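Local structure of cellulase (Xanthomonas axonopodis pv. citri, 4W7W) at residues Y24-S36 / D46-F58. The protein probably hydrolyses beta-1,4-glucosidic bonds of cellulose as a family 5 glycoside hydrolase, and binds cello-oligosaccharide sugars in its cleft. Numbering follows the deposited sequence. Where two conformers were deposited one is given.
Sequences YVGVNLSGAEFNS and DYTYPAASDFSYF. With BGC (beta-D-glucopyranose), chain B; BGC (beta-D-glucopyranose), chain C.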
ATOM      1  N   TYR A  24       7.473   9.533   5.294  1.00  7.18           N
ATOM      2  CA  TYR A  24       7.493   8.772   4.051  1.00  7.50           C
ATOM      3  C   TYR A  24       6.556   9.421   3.050  1.00  7.70           C
ATOM      4  O   TYR A  24       5.364   9.576   3.317  1.00  9.93           O
ATOM      5  CB  TYR A  24       6.997   7.356   4.292  1.00  8.16           C
ATOM      6  CG  TYR A  24       7.726   6.577   5.348  1.00  8.12           C
ATOM      7  CD1 TYR A  24       8.988   6.051   5.112  1.00  8.48           C
ATOM      8  CD2 TYR A  24       7.136   6.322   6.574  1.00  9.54           C
ATOM      9  CE1 TYR A  24       9.657   5.316   6.071  1.00  9.06           C
ATOM     10  CE2 TYR A  24       7.789   5.571   7.535  1.00 10.12           C
ATOM     11  CZ  TYR A  24       9.052   5.073   7.277  1.00  9.66           C
ATOM     12  OH  TYR A  24       9.721   4.318   8.208  1.00 11.96           O
ATOM     13  N   VAL A  25       7.078   9.807   1.900  1.00  6.90           N
ATOM     14  CA  VAL A  25       6.237  10.302   0.820  1.00  7.38           C
ATOM     15  C   VAL A  25       6.718   9.695  -0.491  1.00  6.03           C
ATOM     16  O   VAL A  25       7.919   9.605  -0.775  1.00  6.48           O
ATOM     17  CB  VAL A  25       6.212  11.849   0.731  1.00  9.20           C
ATOM     18  CG1 VAL A  25       5.627  12.468   1.984  1.00 10.73           C
ATOM     19  CG2 VAL A  25       7.575  12.426   0.444  1.00 10.33           C
ATOM     20  N   GLY A  26       5.784   9.283  -1.315  1.00  5.97           N
ATOM     21  CA  GLY A  26       6.152   8.711  -2.584  1.00  6.24           C
ATOM     22  C   GLY A  26       5.012   8.188  -3.399  1.00  5.26           C
ATOM     23  O   GLY A  26       3.887   8.712  -3.370  1.00  5.38           O
ATOM     24  N   VAL A  27       5.327   7.161  -4.179  1.00  5.42           N
ATOM     25  CA  VAL A  27       4.410   6.627  -5.168  1.00  5.22           C
ATOM     26  C   VAL A  27       4.427   5.112  -5.184  1.00  4.94           C
ATOM     27  O   VAL A  27       5.402   4.475  -4.791  1.00  5.44           O
ATOM     28  CB  VAL A  27       4.721   7.157  -6.597  1.00  5.96           C
ATOM     29  CG1 VAL A  27       4.647   8.668  -6.686  1.00  7.20           C
ATOM     30  CG2 VAL A  27       6.057   6.663  -7.108  1.00  6.27           C
ATOM     31  N   ASN A  28       3.323   4.560  -5.677  1.00  5.15           N
ATOM     32  CA  ASN A  28       3.252   3.161  -6.087  1.00  5.11           C
ATOM     33  C   ASN A  28       3.886   3.015  -7.465  1.00  5.29           C
ATOM     34  O   ASN A  28       3.530   3.759  -8.392  1.00  6.27           O
ATOM     35  CB  ASN A  28       1.798   2.699  -6.187  1.00  5.22           C
ATOM     36  CG  ASN A  28       1.174   2.434  -4.851  1.00  5.13           C
ATOM     37  OD1 ASN A  28       1.166   1.292  -4.400  1.00  5.63           O
ATOM     38  ND2 ASN A  28       0.634   3.472  -4.197  1.00  5.27           N
ATOM     39  N   LEU A  29       4.810   2.068  -7.627  1.00  5.02           N
ATOM     40  CA  LEU A  29       5.310   1.684  -8.944  1.00  5.39           C
ATOM     41  C   LEU A  29       4.603   0.396  -9.298  1.00  5.05           C
ATOM     42  O   LEU A  29       4.981  -0.675  -8.862  1.00  5.80           O
ATOM     43  CB  LEU A  29       6.825   1.532  -8.985  1.00  5.74           C
ATOM     44  CG  LEU A  29       7.602   2.831  -8.783  1.00  6.51           C
ATOM     45  CD1 LEU A  29       9.112   2.612  -8.834  1.00  6.72           C
ATOM     46  CD2 LEU A  29       7.216   3.890  -9.800  1.00  7.86           C
ATOM     47  N   SER A  30       3.513   0.560 -10.041  1.00  5.76           N
ATOM     48  CA  SER A  30       2.606  -0.518 -10.432  0.60  5.91           C
ATOM     49  C   SER A  30       3.085  -1.228 -11.692  1.00  5.78           C
ATOM     50  O   SER A  30       3.639  -0.591 -12.596  1.00  6.83           O
ATOM     51  CB  SER A  30       1.206   0.077 -10.646  0.60  5.97           C
ATOM     52  OG  SER A  30       0.299  -0.836 -11.234  0.60  6.00           O
ATOM     53  N   GLY A  31       2.852  -2.538 -11.743  1.00  6.10           N
ATOM     54  CA  GLY A  31       3.167  -3.321 -12.922  1.00  6.80           C
ATOM     55  C   GLY A  31       3.407  -4.776 -12.634  1.00  6.62           C
ATOM     56  O   GLY A  31       3.180  -5.613 -13.490  1.00  7.01           O
ATOM     57  N   ALA A  32       3.924  -5.098 -11.452  1.00  6.22           N
ATOM     58  CA  ALA A  32       4.274  -6.488 -11.166  1.00  6.48           C
ATOM     59  C   ALA A  32       3.037  -7.298 -10.795  1.00  6.58           C
ATOM     60  O   ALA A  32       3.069  -8.544 -10.794  1.00  7.32           O
ATOM     61  CB  ALA A  32       5.337  -6.587 -10.089  1.00  6.34           C
ATOM     62  N   GLU A  33       1.963  -6.585 -10.459  1.00  6.68           N
ATOM     63  CA  GLU A  33       0.690  -7.167 -10.073  1.00  7.08           C
ATOM     64  C   GLU A  33      -0.297  -7.241 -11.232  1.00  7.73           C
ATOM     65  O   GLU A  33      -1.430  -7.699 -11.043  1.00  8.78           O
ATOM     66  CB  GLU A  33       0.082  -6.397  -8.896  1.00  6.74           C
ATOM     67  CG  GLU A  33      -0.709  -5.135  -9.213  1.00  6.88           C
ATOM     68  CD  GLU A  33       0.062  -3.933  -9.711  1.00  6.54           C
ATOM     69  OE1 GLU A  33       1.279  -4.019 -10.014  1.00  6.28           O
ATOM     70  OE2 GLU A  33      -0.582  -2.870  -9.807  1.00  8.45           O
ATOM     71  N   PHE A  34       0.121  -6.803 -12.420  1.00  7.94           N
ATOM     72  CA  PHE A  34      -0.762  -6.772 -13.577  1.00  9.59           C
ATOM     73  C   PHE A  34      -1.149  -8.174 -14.040  1.00  9.75           C
ATOM     74  O   PHE A  34      -0.452  -9.159 -13.795  1.00  9.61           O
ATOM     75  CB  PHE A  34      -0.098  -6.018 -14.736  1.00 10.29           C
ATOM     76  CG  PHE A  34      -0.370  -4.534 -14.770  1.00 11.11           C
ATOM     77  CD1 PHE A  34      -0.413  -3.748 -13.633  1.00 12.64           C
ATOM     78  CD2 PHE A  34      -0.560  -3.925 -15.986  1.00 14.72           C
ATOM     79  CE1 PHE A  34      -0.636  -2.389 -13.721  1.00 14.64           C
ATOM     80  CE2 PHE A  34      -0.796  -2.569 -16.082  1.00 17.42           C
ATOM     81  CZ  PHE A  34      -0.830  -1.797 -14.947  1.00 17.57           C
ATOM     82  N   ASN A  35      -2.273  -8.233 -14.747  1.00 11.99           N
ATOM     83  CA  ASN A  35      -2.771  -9.458 -15.366  1.00 13.27           C
ATOM     84  C   ASN A  35      -2.726 -10.592 -14.355  1.00 12.77           C
ATOM     85  O   ASN A  35      -2.143 -11.660 -14.582  1.00 14.63           O
ATOM     86  CB  ASN A  35      -1.975  -9.747 -16.637  1.00 15.11           C
ATOM     87  CG  ASN A  35      -2.161  -8.653 -17.670  1.00 16.04           C
ATOM     88  OD1 ASN A  35      -3.273  -8.443 -18.152  1.00 21.38           O
ATOM     89  ND2 ASN A  35      -1.097  -7.923 -17.979  1.00 16.89           N
ATOM     90  N   SER A  36      -3.389 -10.348 -13.230  1.00 11.78           N
ATOM     91  CA  SER A  36      -3.276 -11.242 -12.088  1.00 13.06           C
ATOM     92  C   SER A  36      -3.924 -12.613 -12.282  1.00 15.99           C
ATOM     93  O   SER A  36      -3.632 -13.514 -11.514  1.00 20.98           O
ATOM     94  CB  SER A  36      -3.806 -10.586 -10.815  1.00 14.76           C
ATOM     95  OG  SER A  36      -5.200 -10.354 -10.897  1.00 16.95           O
ATOM     96  N   ASP A  46       3.213 -10.376 -19.254  1.00 10.91           N
ATOM     97  CA  ASP A  46       2.046 -10.204 -18.391  1.00 10.65           C
ATOM     98  C   ASP A  46       2.249  -9.209 -17.254  1.00  9.93           C
ATOM     99  O   ASP A  46       1.281  -8.667 -16.721  1.00 11.36           O
ATOM    100  CB  ASP A  46       1.663 -11.552 -17.802  1.00 10.99           C
ATOM    101  CG  ASP A  46       1.407 -12.594 -18.874  1.00 11.55           C
ATOM    102  OD1 ASP A  46       0.574 -12.306 -19.748  1.00 15.35           O
ATOM    103  OD2 ASP A  46       2.050 -13.664 -18.850  1.00 12.18           O
ATOM    104  N   TYR A  47       3.498  -8.983 -16.863  1.00  8.61           N
ATOM    105  CA  TYR A  47       3.790  -8.066 -15.770  1.00  7.63           C
ATOM    106  C   TYR A  47       5.221  -7.617 -15.929  1.00  7.84           C
ATOM    107  O   TYR A  47       5.998  -8.201 -16.695  1.00  8.76           O
ATOM    108  CB  TYR A  47       3.582  -8.765 -14.425  1.00  7.78           C
ATOM    109  CG  TYR A  47       4.567  -9.862 -14.110  1.00  7.71           C
ATOM    110  CD1 TYR A  47       4.328 -11.173 -14.508  1.00  7.74           C
ATOM    111  CD2 TYR A  47       5.721  -9.610 -13.384  1.00  8.60           C
ATOM    112  CE1 TYR A  47       5.201 -12.199 -14.201  1.00  8.07           C
ATOM    113  CE2 TYR A  47       6.604 -10.630 -13.078  1.00  8.30           C
ATOM    114  CZ  TYR A  47       6.355 -11.910 -13.488  1.00  8.30           C
ATOM    115  OH  TYR A  47       7.249 -12.893 -13.148  1.00  9.66           O
ATOM    116  N   THR A  48       5.574  -6.560 -15.208  1.00  7.68           N
ATOM    117  CA  THR A  48       6.916  -6.038 -15.241  1.00  8.25           C
ATOM    118  C   THR A  48       7.268  -5.474 -13.885  1.00  6.87           C
ATOM    119  O   THR A  48       6.387  -5.060 -13.145  1.00  8.11           O
ATOM    120  CB  THR A  48       7.051  -4.948 -16.317  1.00 10.81           C
ATOM    121  OG1 THR A  48       8.425  -4.594 -16.451  1.00 14.20           O
ATOM    122  CG2 THR A  48       6.237  -3.699 -15.967  1.00 12.07           C
ATOM    123  N   TYR A  49       8.554  -5.469 -13.571  1.00  7.26           N
ATOM    124  CA  TYR A  49       9.081  -4.719 -12.449  1.00  6.59           C
ATOM    125  C   TYR A  49       9.502  -3.336 -12.936  1.00  6.47           C
ATOM    126  O   TYR A  49       9.630  -3.103 -14.138  1.00  7.84           O
ATOM    127  CB  TYR A  49      10.212  -5.502 -11.750  1.00  7.01           C
ATOM    128  CG  TYR A  49       9.656  -6.474 -10.737  1.00  6.84           C
ATOM    129  CD1 TYR A  49       8.977  -7.611 -11.136  1.00  6.73           C
ATOM    130  CD2 TYR A  49       9.760  -6.226  -9.385  1.00  7.40           C
ATOM    131  CE1 TYR A  49       8.399  -8.466 -10.215  1.00  6.73           C
ATOM    132  CE2 TYR A  49       9.176  -7.076  -8.454  1.00  7.52           C
ATOM    133  CZ  TYR A  49       8.513  -8.193  -8.868  1.00  6.70           C
ATOM    134  OH  TYR A  49       7.944  -9.015  -7.916  1.00  7.61           O
ATOM    135  N   PRO A  50       9.704  -2.394 -12.010  1.00  6.42           N
ATOM    136  CA  PRO A  50      10.003  -1.039 -12.453  1.00  6.81           C
ATOM    137  C   PRO A  50      11.393  -0.926 -13.052  1.00  7.19           C
ATOM    138  O   PRO A  50      12.275  -1.744 -12.778  1.00  8.36           O
ATOM    139  CB  PRO A  50       9.909  -0.206 -11.157  1.00  7.05           C
ATOM    140  CG  PRO A  50       9.215  -1.091 -10.143  1.00  7.53           C
ATOM    141  CD  PRO A  50       9.573  -2.490 -10.549  1.00  6.39           C
ATOM    142  N   ALA A  51      11.586   0.086 -13.872  1.00  7.79           N
ATOM    143  CA  ALA A  51      12.913   0.409 -14.360  1.00  7.64           C
ATOM    144  C   ALA A  51      13.669   1.106 -13.241  1.00  6.99           C
ATOM    145  O   ALA A  51      13.073   1.840 -12.450  1.00  7.24           O
ATOM    146  CB  ALA A  51      12.824   1.347 -15.561  1.00  8.74           C
ATOM    147  N   ALA A  52      14.987   0.951 -13.217  1.00  7.80           N
ATOM    148  CA  ALA A  52      15.785   1.664 -12.231  1.00  7.43           C
ATOM    149  C   ALA A  52      15.577   3.176 -12.344  1.00  6.67           C
ATOM    150  O   ALA A  52      15.577   3.883 -11.336  1.00  6.81           O
ATOM    151  CB  ALA A  52      17.255   1.337 -12.394  1.00  8.67           C
ATOM    152  N   SER A  53      15.403   3.675 -13.568  1.00  6.53           N
ATOM    153  CA  SER A  53      15.179   5.094 -13.769  1.00  6.64           C
ATOM    154  C   SER A  53      13.893   5.601 -13.127  1.00  7.03           C
ATOM    155  O   SER A  53      13.767   6.793 -12.884  1.00  7.39           O
ATOM    156  CB  SER A  53      15.175   5.414 -15.258  1.00  7.88           C
ATOM    157  OG  SER A  53      14.206   4.667 -15.982  1.00  9.01           O
ATOM    158  N   ASP A  54      12.929   4.717 -12.894  1.00  6.25           N
ATOM    159  CA  ASP A  54      11.707   5.139 -12.207  1.00  7.01           C
ATOM    160  C   ASP A  54      12.090   5.604 -10.792  1.00  6.52           C
ATOM    161  O   ASP A  54      11.617   6.622 -10.298  1.00  7.41           O
ATOM    162  CB  ASP A  54      10.678   3.992 -12.127  1.00  7.99           C
ATOM    163  CG  ASP A  54      10.174   3.496 -13.488  1.00  8.45           C
ATOM    164  OD1 ASP A  54      10.226   4.259 -14.482  1.00  9.34           O
ATOM    165  OD2 ASP A  54       9.723   2.319 -13.533  1.00 10.37           O
ATOM    166  N   PHE A  55      12.915   4.807 -10.113  1.00  6.73           N
ATOM    167  CA  PHE A  55      13.334   5.147  -8.757  1.00  7.03           C
ATOM    168  C   PHE A  55      14.050   6.492  -8.733  1.00  6.97           C
ATOM    169  O   PHE A  55      13.759   7.345  -7.898  1.00  7.55           O
ATOM    170  CB  PHE A  55      14.227   4.055  -8.162  1.00  6.74           C
ATOM    171  CG  PHE A  55      13.513   2.758  -7.931  1.00  6.62           C
ATOM    172  CD1 PHE A  55      13.388   1.831  -8.961  1.00  7.97           C
ATOM    173  CD2 PHE A  55      12.937   2.465  -6.710  1.00  6.88           C
ATOM    174  CE1 PHE A  55      12.724   0.631  -8.748  1.00  9.66           C
ATOM    175  CE2 PHE A  55      12.276   1.270  -6.505  1.00  8.35           C
ATOM    176  CZ  PHE A  55      12.156   0.361  -7.530  1.00  9.33           C
ATOM    177  N   SER A  56      14.991   6.688  -9.655  1.00  6.95           N
ATOM    178  CA  SER A  56      15.741   7.942  -9.653  1.00  7.37           C
ATOM    179  C   SER A  56      14.859   9.143 -10.020  1.00  7.47           C
ATOM    180  O   SER A  56      15.029  10.216  -9.458  1.00  8.56           O
ATOM    181  CB  SER A  56      16.983   7.857 -10.538  1.00  8.83           C
ATOM    182  OG  SER A  56      16.670   7.465 -11.843  1.00  9.95           O
ATOM    183  N   TYR A  57      13.922   8.964 -10.939  1.00  7.18           N
ATOM    184  CA  TYR A  57      13.002  10.046 -11.287  1.00  7.11           C
ATOM    185  C   TYR A  57      12.227  10.492 -10.052  1.00  7.19           C
ATOM    186  O   TYR A  57      12.173  11.688  -9.733  1.00  7.91           O
ATOM    187  CB  TYR A  57      12.019   9.623 -12.379  1.00  7.60           C
ATOM    188  CG  TYR A  57      10.952  10.675 -12.588  1.00  8.02           C
ATOM    189  CD1 TYR A  57      11.209  11.819 -13.323  1.00  8.88           C
ATOM    190  CD2 TYR A  57       9.705  10.546 -11.992  1.00  8.03           C
ATOM    191  CE1 TYR A  57      10.242  12.795 -13.478  1.00  9.03           C
ATOM    192  CE2 TYR A  57       8.738  11.516 -12.139  1.00  8.14           C
ATOM    193  CZ  TYR A  57       9.000  12.639 -12.879  1.00  8.40           C
ATOM    194  OH  TYR A  57       7.993  13.580 -13.011  1.00  9.65           O
ATOM    195  N   PHE A  58      11.634   9.552  -9.334  1.00  7.04           N
ATOM    196  CA  PHE A  58      10.833   9.949  -8.176  1.00  6.98           C
ATOM    197  C   PHE A  58      11.691  10.496  -7.046  1.00  7.07           C
ATOM    198  O   PHE A  58      11.291  11.429  -6.374  1.00  8.01           O
ATOM    199  CB  PHE A  58       9.873   8.819  -7.761  1.00  7.14           C
ATOM    200  CG  PHE A  58       8.783   8.629  -8.771  1.00  6.79           C
ATOM    201  CD1 PHE A  58       7.817   9.626  -8.919  1.00  7.01           C
ATOM    202  CD2 PHE A  58       8.768   7.567  -9.667  1.00  6.69           C
ATOM    203  CE1 PHE A  58       6.862   9.547  -9.907  1.00  7.56           C
ATOM    204  CE2 PHE A  58       7.818   7.486 -10.664  1.00  7.04           C
ATOM    205  CZ  PHE A  58       6.869   8.489 -10.798  1.00  7.34           C
TER
HETATM  206  C2  BGC B   2      -4.654  -4.928 -14.981  1.00 21.21           C
HETATM  207  C3  BGC B   2      -4.130  -5.286 -16.360  1.00 29.30           C
HETATM  208  C4  BGC B   2      -4.729  -4.360 -17.415  1.00 33.72           C
HETATM  209  C5  BGC B   2      -4.639  -2.885 -16.997  1.00 30.12           C
HETATM  210  C6  BGC B   2      -5.348  -1.954 -17.981  1.00 35.33           C
HETATM  211  C1  BGC B   2      -4.568  -3.439 -14.676  1.00 20.10           C
HETATM  212  O2  BGC B   2      -3.897  -5.691 -14.048  1.00 22.64           O
HETATM  213  O3  BGC B   2      -4.461  -6.666 -16.578  1.00 33.67           O
HETATM  214  O4  BGC B   2      -4.018  -4.548 -18.643  1.00 36.49           O
HETATM  215  O5  BGC B   2      -5.210  -2.693 -15.701  1.00 27.12           O
HETATM  216  O6  BGC B   2      -6.761  -2.210 -17.987  1.00 42.07           O
HETATM  217  C2  BGC C   1      -6.571   0.079 -12.108  1.00 20.53           C
HETATM  218  C3  BGC C   1      -6.508  -1.150 -13.015  1.00 20.35           C
HETATM  219  C4  BGC C   1      -5.180  -1.900 -12.897  1.00 17.87           C
HETATM  220  C5  BGC C   1      -4.812  -2.101 -11.437  1.00 16.00           C
HETATM  221  C6  BGC C   1      -3.396  -2.630 -11.284  1.00 13.53           C
HETATM  222  C1  BGC C   1      -6.183  -0.289 -10.685  1.00 22.06           C
HETATM  223  O1  BGC C   1      -6.130   0.872  -9.839  1.00 26.46           O
HETATM  224  O2  BGC C   1      -7.896   0.633 -12.119  1.00 29.01           O
HETATM  225  O3  BGC C   1      -6.744  -0.738 -14.367  1.00 26.24           O
HETATM  226  O4  BGC C   1      -5.283  -3.202 -13.467  1.00 20.32           O
HETATM  227  O5  BGC C   1      -4.888  -0.864 -10.726  1.00 18.63           O
HETATM  228  O6  BGC C   1      -3.213  -2.971  -9.931  1.00 10.89           O
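Leu29 packs against Phe55 and Phe58, and Val27 against Phe58, in a tight apolar layer between strand 24-29 and helix 52-58. The two methyls of Leu29 part ways. CD1 sits centrally over one face of the Phe55 ring, 4.0 Å from its CZ, and also touches CB of Pro50. CD2 meets CE2 of Phe58 at 3.7 Å. Val27 CG2 lies over the centre of a Phe58 face, a CH-pi contact only 10° off the ring normal. Tyr57 CD2 covers the opposite face, so the ring is sandwiched. These are the first strand and helix of an (alpha/beta)8 barrel; the beta-alpha-beta unit continues into strand 65-70. Beyond the strand, Ala32 CB rests on a face of the Tyr49 ring, 3.6 Å from CE1, while the Tyr49 hydroxyl bonds Gln87. Thr48 N donates to Gly31 O at 3.1 Å, from above the carbonyl plane. Toward the sugar cleft the contact thins to a few polar touches. Asn35 is partly exposed, and its amide works in two directions. ND2 gives a nearly straight bond to Asp46 O (2.8 Å, 173°), in the amide plane. OD1 accepts from O3 of the chain B glucose at 2.7 Å. The bond to Asp46 should therefore help fix the amide's rotation for sugar binding. The same glucose lies over a Phe34 face. Glu33 OE2 takes a bond from O6 of the chain C glucose (2.6 Å), while Gly31 N holds OE1.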